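Local coordinates for cytochrome c7 (Geobacter sulfurreducens, PDB 3H33), which probably carries electrons through three haem groups as part of iron(III) respiration, at residues A[2-7]-A[15-20]; A[11-16]-A[66-71]. All blocks are in the same frame, centred on the assembly; numbering follows the deposited sequence.

Contact 1 (A[2-7]-A[15-20]); sequences DKITYP and FPHKKH. With HEM (protoporphyrin IX containing Fe), chain C; SO4 (sulfate ion), chain E.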
# COMPACT_ATOMS: atom_id res chain seq x y z
N ASP A 2 -10.86 -7.72 1.50
CA ASP A 2 -9.58 -7.84 2.16
C ASP A 2 -8.43 -7.41 1.27
O ASP A 2 -7.45 -6.84 1.76
CB ASP A 2 -9.35 -9.29 2.63
CG ASP A 2 -10.40 -9.77 3.62
OD1 ASP A 2 -10.72 -9.02 4.57
OD2 ASP A 2 -10.90 -10.90 3.46
N LYS A 3 -8.54 -7.67 -0.03
CA LYS A 3 -7.48 -7.31 -0.96
C LYS A 3 -7.90 -6.23 -1.94
O LYS A 3 -9.04 -6.22 -2.42
CB LYS A 3 -7.02 -8.53 -1.76
CG LYS A 3 -6.50 -9.68 -0.93
CD LYS A 3 -6.21 -10.88 -1.81
CE LYS A 3 -5.91 -12.11 -0.97
NZ LYS A 3 -4.76 -11.87 -0.06
N ILE A 4 -6.98 -5.33 -2.24
CA ILE A 4 -7.23 -4.24 -3.16
C ILE A 4 -6.16 -4.32 -4.24
O ILE A 4 -4.97 -4.18 -3.97
CB ILE A 4 -7.14 -2.88 -2.45
CG1 ILE A 4 -8.11 -2.86 -1.27
CG2 ILE A 4 -7.45 -1.77 -3.44
CD1 ILE A 4 -8.16 -1.53 -0.55
N THR A 5 -6.61 -4.54 -5.47
CA THR A 5 -5.71 -4.67 -6.60
C THR A 5 -5.59 -3.37 -7.38
O THR A 5 -6.59 -2.74 -7.73
CB THR A 5 -6.20 -5.77 -7.56
OG1 THR A 5 -6.32 -7.00 -6.84
CG2 THR A 5 -5.23 -5.95 -8.72
N TYR A 6 -4.35 -2.97 -7.65
CA TYR A 6 -4.10 -1.76 -8.42
C TYR A 6 -3.53 -2.21 -9.76
O TYR A 6 -2.38 -2.64 -9.84
CB TYR A 6 -3.08 -0.86 -7.73
CG TYR A 6 -3.56 -0.29 -6.41
CD1 TYR A 6 -3.63 -1.09 -5.28
CD2 TYR A 6 -3.96 1.04 -6.32
CE1 TYR A 6 -4.09 -0.57 -4.07
CE2 TYR A 6 -4.42 1.57 -5.12
CZ TYR A 6 -4.49 0.76 -4.00
OH TYR A 6 -4.97 1.27 -2.82
N PRO A 7 -4.34 -2.13 -10.83
CA PRO A 7 -3.84 -2.53 -12.14
C PRO A 7 -2.94 -1.43 -12.70
O PRO A 7 -3.37 -0.29 -12.83
CB PRO A 7 -5.12 -2.72 -12.95
CG PRO A 7 -5.99 -1.64 -12.41
CD PRO A 7 -5.76 -1.73 -10.91
N PHE A 15 -2.78 -5.17 -2.82
CA PHE A 15 -2.64 -4.67 -1.45
C PHE A 15 -3.49 -5.48 -0.49
O PHE A 15 -4.72 -5.37 -0.50
CB PHE A 15 -3.07 -3.20 -1.41
CG PHE A 15 -3.11 -2.60 -0.02
CD1 PHE A 15 -2.03 -2.73 0.85
CD2 PHE A 15 -4.21 -1.85 0.39
CE1 PHE A 15 -2.04 -2.11 2.11
CE2 PHE A 15 -4.23 -1.23 1.64
CZ PHE A 15 -3.14 -1.36 2.50
N PRO A 16 -2.85 -6.32 0.34
CA PRO A 16 -3.59 -7.15 1.30
C PRO A 16 -4.01 -6.27 2.48
O PRO A 16 -3.34 -6.22 3.51
CB PRO A 16 -2.57 -8.22 1.67
CG PRO A 16 -1.27 -7.45 1.65
CD PRO A 16 -1.40 -6.59 0.39
N HIS A 17 -5.13 -5.59 2.31
CA HIS A 17 -5.65 -4.67 3.31
C HIS A 17 -5.90 -5.26 4.70
O HIS A 17 -5.51 -4.65 5.70
CB HIS A 17 -6.92 -3.99 2.79
CG HIS A 17 -7.37 -2.82 3.61
ND1 HIS A 17 -8.11 -2.93 4.76
CD2 HIS A 17 -7.18 -1.49 3.41
CE1 HIS A 17 -8.34 -1.69 5.22
NE2 HIS A 17 -7.80 -0.78 4.44
N LYS A 18 -6.53 -6.42 4.78
CA LYS A 18 -6.78 -6.98 6.10
C LYS A 18 -5.47 -7.30 6.83
O LYS A 18 -5.36 -7.09 8.04
CB LYS A 18 -7.65 -8.23 6.05
CG LYS A 18 -7.86 -8.78 7.46
CD LYS A 18 -8.58 -7.83 8.39
CE LYS A 18 -9.32 -8.63 9.47
NZ LYS A 18 -9.70 -7.76 10.63
N LYS A 19 -4.50 -7.81 6.09
CA LYS A 19 -3.21 -8.11 6.70
C LYS A 19 -2.66 -6.86 7.37
O LYS A 19 -2.19 -6.90 8.51
CB LYS A 19 -2.20 -8.56 5.65
CG LYS A 19 -2.12 -10.03 5.45
CD LYS A 19 -0.91 -10.35 4.60
CE LYS A 19 -0.77 -11.83 4.37
N HIS A 20 -2.74 -5.74 6.66
CA HIS A 20 -2.25 -4.48 7.19
C HIS A 20 -3.00 -3.99 8.41
O HIS A 20 -2.39 -3.50 9.36
CB HIS A 20 -2.27 -3.40 6.11
CG HIS A 20 -1.22 -3.58 5.07
ND1 HIS A 20 -1.21 -4.59 4.13
CD2 HIS A 20 -0.07 -2.89 4.86
CE1 HIS A 20 -0.09 -4.49 3.42
NE2 HIS A 20 0.64 -3.47 3.82
CHA HEM C . 3.36 -6.08 4.15
CHB HEM C . 1.89 -3.95 0.13
CHC HEM C . 1.25 0.10 2.62
CHD HEM C . 3.33 -1.89 6.45
C1A HEM C . 3.01 -5.85 2.84
C2A HEM C . 2.92 -6.89 1.84
C3A HEM C . 2.46 -6.31 0.70
C4A HEM C . 2.34 -4.90 1.01
CMA HEM C . 2.21 -6.98 -0.65
CAA HEM C . 3.41 -8.31 2.02
CBA HEM C . 2.32 -9.24 2.49
CGA HEM C . 2.82 -10.65 2.73
O1A HEM C . 3.55 -10.87 3.73
O2A HEM C . 2.49 -11.54 1.92
C1B HEM C . 1.59 -2.64 0.45
C2B HEM C . 1.01 -1.68 -0.48
C3B HEM C . 0.77 -0.55 0.25
C4B HEM C . 1.24 -0.83 1.60
CMB HEM C . 0.72 -1.91 -1.96
CAB HEM C . 0.08 0.72 -0.22
CBB HEM C . -1.35 0.58 -0.74
C1C HEM C . 1.81 -0.06 3.87
C2C HEM C . 1.94 1.00 4.86
C3C HEM C . 2.58 0.45 5.94
C4C HEM C . 2.80 -0.95 5.59
CMC HEM C . 1.51 2.45 4.65
CAC HEM C . 3.09 1.09 7.26
CBC HEM C . 2.51 2.42 7.75
C1D HEM C . 3.45 -3.25 6.19
C2D HEM C . 3.76 -4.29 7.18
C3D HEM C . 3.74 -5.48 6.54
C4D HEM C . 3.43 -5.15 5.15
CMD HEM C . 3.96 -4.11 8.68
CAD HEM C . 3.77 -6.88 7.16
CBD HEM C . 2.37 -7.49 7.11
CGD HEM C . 2.37 -8.99 7.23
O1D HEM C . 3.17 -9.64 6.53
O2D HEM C . 1.57 -9.53 8.02
NA HEM C . 2.66 -4.63 2.33
NB HEM C . 1.74 -2.10 1.72
NC HEM C . 2.35 -1.24 4.30
ND HEM C . 3.19 -3.81 4.96
FE HEM C . 2.50 -2.95 3.31
S SO4 E . -11.47 -10.20 -1.30
O1 SO4 E . -12.12 -10.78 -2.49
O2 SO4 E . -12.36 -10.36 -0.13
O3 SO4 E . -10.19 -10.89 -1.05
O4 SO4 E . -11.22 -8.77 -1.53
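Ile4 and Phe15 form an antiparallel hydrogen-bonded pair: Ile4 N donates to Phe15 O (2.9 Å) and Phe15 N to Ile4 O (2.7 Å). The next pair, Lys3 with Pro16, is non-hydrogen-bonded, and Lys3 CA approaches Phe15 O in a CA-H...O contact. Asp2 O receives Lys18 N on an in-plane lone pair (3.2 Å), tying the entry of helix 17-24 to the strand.

Apolar contacts centre on Phe15. Its CG lies anti to the backbone N (chi1 174°), the ring beside the Ile4 side chain, whose CD1 meets Phe15 CD2 at the ring edge (4.1 Å). CE1 of Tyr6 packs on Phe15 CB, which lies near the tyrosine ring plane. The vinyl-derived carbon CBB of the chain C haem sits over the centre of one phenyl face; His17 CA lies over the opposite face, toward the rim. Phe15 CE1 stands over the centre of the His20 ring.

His20 NE2 binds the iron of that haem at 2.0 Å. His20 ND1 donates to Pro16 O (2.8 Å), fixing the imidazole's rotation; His55 is the second axial ligand. His17 likewise ligates another haem, with His31. The hairpin of strands 3-6 and 13-16 thus runs directly into helix 17-24, setting an iron ligand on each of two haems.

Contact 2 (A[11-16]-A[66-71]); sequences GAVVFP and GDCHKG. With HEM (protoporphyrin IX containing Fe), chain D.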
# COMPACT_ATOMS: atom_id res chain seq x y z
N GLY A 11 2.79 -3.68 -14.17
CA GLY A 11 2.49 -4.90 -13.44
C GLY A 11 1.58 -4.55 -12.27
O GLY A 11 1.87 -3.63 -11.51
N ALA A 12 0.48 -5.29 -12.13
CA ALA A 12 -0.49 -5.03 -11.08
C ALA A 12 0.01 -5.27 -9.65
O ALA A 12 0.77 -6.21 -9.37
CB ALA A 12 -1.74 -5.86 -11.34
N VAL A 13 -0.45 -4.42 -8.73
CA VAL A 13 -0.09 -4.51 -7.32
C VAL A 13 -1.29 -4.92 -6.49
O VAL A 13 -2.36 -4.31 -6.59
CB VAL A 13 0.41 -3.15 -6.78
CG1 VAL A 13 0.78 -3.27 -5.31
CG2 VAL A 13 1.59 -2.66 -7.60
N VAL A 14 -1.12 -5.96 -5.68
CA VAL A 14 -2.20 -6.43 -4.81
C VAL A 14 -1.91 -6.02 -3.37
O VAL A 14 -0.92 -6.46 -2.77
CB VAL A 14 -2.35 -7.97 -4.89
CG1 VAL A 14 -3.40 -8.43 -3.89
CG2 VAL A 14 -2.77 -8.38 -6.30
N PHE A 15 -2.78 -5.17 -2.82
CA PHE A 15 -2.64 -4.67 -1.45
C PHE A 15 -3.49 -5.48 -0.49
O PHE A 15 -4.72 -5.37 -0.50
CB PHE A 15 -3.07 -3.20 -1.41
CG PHE A 15 -3.11 -2.60 -0.02
CD1 PHE A 15 -2.03 -2.73 0.85
CD2 PHE A 15 -4.21 -1.85 0.39
CE1 PHE A 15 -2.04 -2.11 2.11
CE2 PHE A 15 -4.23 -1.23 1.64
CZ PHE A 15 -3.14 -1.36 2.50
N PRO A 16 -2.85 -6.32 0.34
CA PRO A 16 -3.59 -7.15 1.30
C PRO A 16 -4.01 -6.27 2.48
O PRO A 16 -3.34 -6.22 3.51
CB PRO A 16 -2.57 -8.22 1.67
CG PRO A 16 -1.27 -7.45 1.65
CD PRO A 16 -1.40 -6.59 0.39
N GLY A 66 9.68 -5.22 -8.32
CA GLY A 66 9.06 -6.51 -8.59
C GLY A 66 8.41 -7.23 -7.43
O GLY A 66 7.70 -8.22 -7.64
N ASP A 67 8.65 -6.77 -6.20
CA ASP A 67 8.03 -7.42 -5.06
C ASP A 67 6.63 -6.88 -4.83
O ASP A 67 5.87 -7.40 -4.03
CB ASP A 67 8.89 -7.26 -3.80
CG ASP A 67 10.11 -8.16 -3.82
OD1 ASP A 67 10.01 -9.28 -4.37
OD2 ASP A 67 11.17 -7.76 -3.29
N CYS A 68 6.30 -5.82 -5.57
CA CYS A 68 4.98 -5.20 -5.51
C CYS A 68 4.31 -5.38 -6.87
O CYS A 68 3.19 -5.88 -6.96
CB CYS A 68 5.08 -3.71 -5.24
SG CYS A 68 4.83 -3.21 -3.52
N HIS A 69 5.00 -4.95 -7.91
CA HIS A 69 4.49 -5.04 -9.27
C HIS A 69 4.76 -6.42 -9.86
O HIS A 69 5.90 -6.80 -10.10
CB HIS A 69 5.15 -3.97 -10.14
CG HIS A 69 4.78 -2.57 -9.74
ND1 HIS A 69 3.55 -2.00 -9.97
CD2 HIS A 69 5.53 -1.60 -9.15
CE1 HIS A 69 3.59 -0.73 -9.52
NE2 HIS A 69 4.77 -0.44 -9.01
N LYS A 70 3.68 -7.17 -10.09
CA LYS A 70 3.78 -8.52 -10.63
C LYS A 70 2.75 -8.73 -11.73
O LYS A 70 1.67 -8.14 -11.70
CB LYS A 70 3.54 -9.54 -9.52
CG LYS A 70 4.44 -9.34 -8.31
CD LYS A 70 4.14 -10.34 -7.21
CE LYS A 70 5.14 -10.20 -6.07
NZ LYS A 70 4.85 -11.15 -4.96
N GLY A 71 3.09 -9.56 -12.72
CA GLY A 71 2.16 -9.84 -13.80
C GLY A 71 2.48 -9.25 -15.16
O GLY A 71 1.66 -9.35 -16.07
CHA HEM D . 2.39 2.73 -9.65
CHB HEM D . 6.91 1.92 -11.05
CHC HEM D . 8.00 0.22 -6.73
CHD HEM D . 3.34 0.26 -5.68
C1A HEM D . 3.54 2.71 -10.41
C2A HEM D . 3.67 3.27 -11.75
C3A HEM D . 4.93 3.00 -12.16
C4A HEM D . 5.58 2.30 -11.07
CMA HEM D . 5.55 3.34 -13.52
CAA HEM D . 2.57 4.02 -12.51
CBA HEM D . 1.63 3.04 -13.18
CGA HEM D . 2.26 2.35 -14.38
O1A HEM D . 2.00 1.15 -14.59
O2A HEM D . 3.00 3.03 -15.12
C1B HEM D . 7.61 1.37 -10.00
C2B HEM D . 9.05 1.16 -9.99
C3B HEM D . 9.40 0.74 -8.75
C4B HEM D . 8.13 0.68 -8.01
CMB HEM D . 10.00 1.47 -11.13
CAB HEM D . 10.82 0.50 -8.23
CBB HEM D . 11.76 1.70 -8.21
C1C HEM D . 6.81 0.08 -6.06
C2C HEM D . 6.67 -0.63 -4.80
C3C HEM D . 5.32 -0.69 -4.55
C4C HEM D . 4.68 0.01 -5.63
CMC HEM D . 7.79 -1.31 -4.02
CAC HEM D . 4.57 -1.42 -3.43
CBC HEM D . 5.11 -1.17 -2.03
C1D HEM D . 2.67 1.00 -6.62
C2D HEM D . 1.25 1.25 -6.59
C3D HEM D . 1.01 1.99 -7.69
C4D HEM D . 2.25 2.18 -8.38
CMD HEM D . 0.25 0.72 -5.57
CAD HEM D . -0.34 2.42 -8.19
CBD HEM D . -0.83 3.75 -7.63
CGD HEM D . -2.15 4.16 -8.24
O1D HEM D . -3.02 3.28 -8.42
O2D HEM D . -2.33 5.35 -8.52
NA HEM D . 4.73 2.15 -9.99
NB HEM D . 7.06 1.10 -8.78
NC HEM D . 5.58 0.44 -6.57
ND HEM D . 3.27 1.54 -7.72
FE HEM D . 5.14 1.33 -8.26
O HOH W 1 1.14 -7.46 -5.92
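Val13 lays its methyl CG2 against the His69 imidazole, reaching His69 ND1 at 3.1 Å, a tight approach that meets the ring obliquely. CG1, anti to the backbone N (chi1 -180°), turns instead to Cys68 CB and to the methyl CMD of the chain D haem. The valine therefore fits between the axial histidine, the thioether cysteine and the porphyrin rim.

His69 NE2 binds the iron of this haem at 2.0 Å. On the far side of the ring, His69 ND1 points at Gly11 O, which lies near the imidazole plane; the 2.8 Å separation fits a hydrogen bond that would fix the ring's rotation, although the position of this carbonyl is less certain. Thr8 OG1 is a second, weak partner of ND1. Gly11 has backbone angles (phi 131°, psi 130°) that suit a residue without CB, and a CB here would also press on the backbone of His69 and Lys70.

Backbone groups complete the contact. Lys70 N gives a nearly straight hydrogen bond to Ala12 O (3.1 Å), arriving above the carbonyl plane. Cys68 O receives a CA-H...O contact from Val13 CA at 3.6 Å. A water accepts from Val14 N (2.7 Å) and donates to Cys68 O (2.8 Å), bridging the two segments where they begin to diverge.

Cys68 SG is bonded covalently to CAC of the chain D haem, and Cys68-His69 closes a CXXCH haem-binding motif of the c-type cytochromes; His47 supplies the other axial ligand. The contact docks the end of helix 65-68 and the loop after it onto the start of strand 13-16, which pairs with strand 3-6.

Overall arrangement
Strand 13-16 belongs to both contacts, which share Phe15 and Pro16 and touch where Tyr6 N probably hydrogen-bonds to Val13 O. The centre of contact 1 is about 7 Å from the centre of the chain, against about 10 Å for the centre of contact 2. Both are partly buried, their haem-facing side chains inside and lysines largely at the surface. Contact 1 is local, joining two hairpin strands through regular backbone pairing and aromatic packing. Contact 2 brings the C-terminal haem-binding segment back across the sequence. Both carry axial histidines, two in contact 1 and one in contact 2, which differs in its sparse pairing, bridging water and thioether cysteine. One short strand thus serves the surroundings of all three haems.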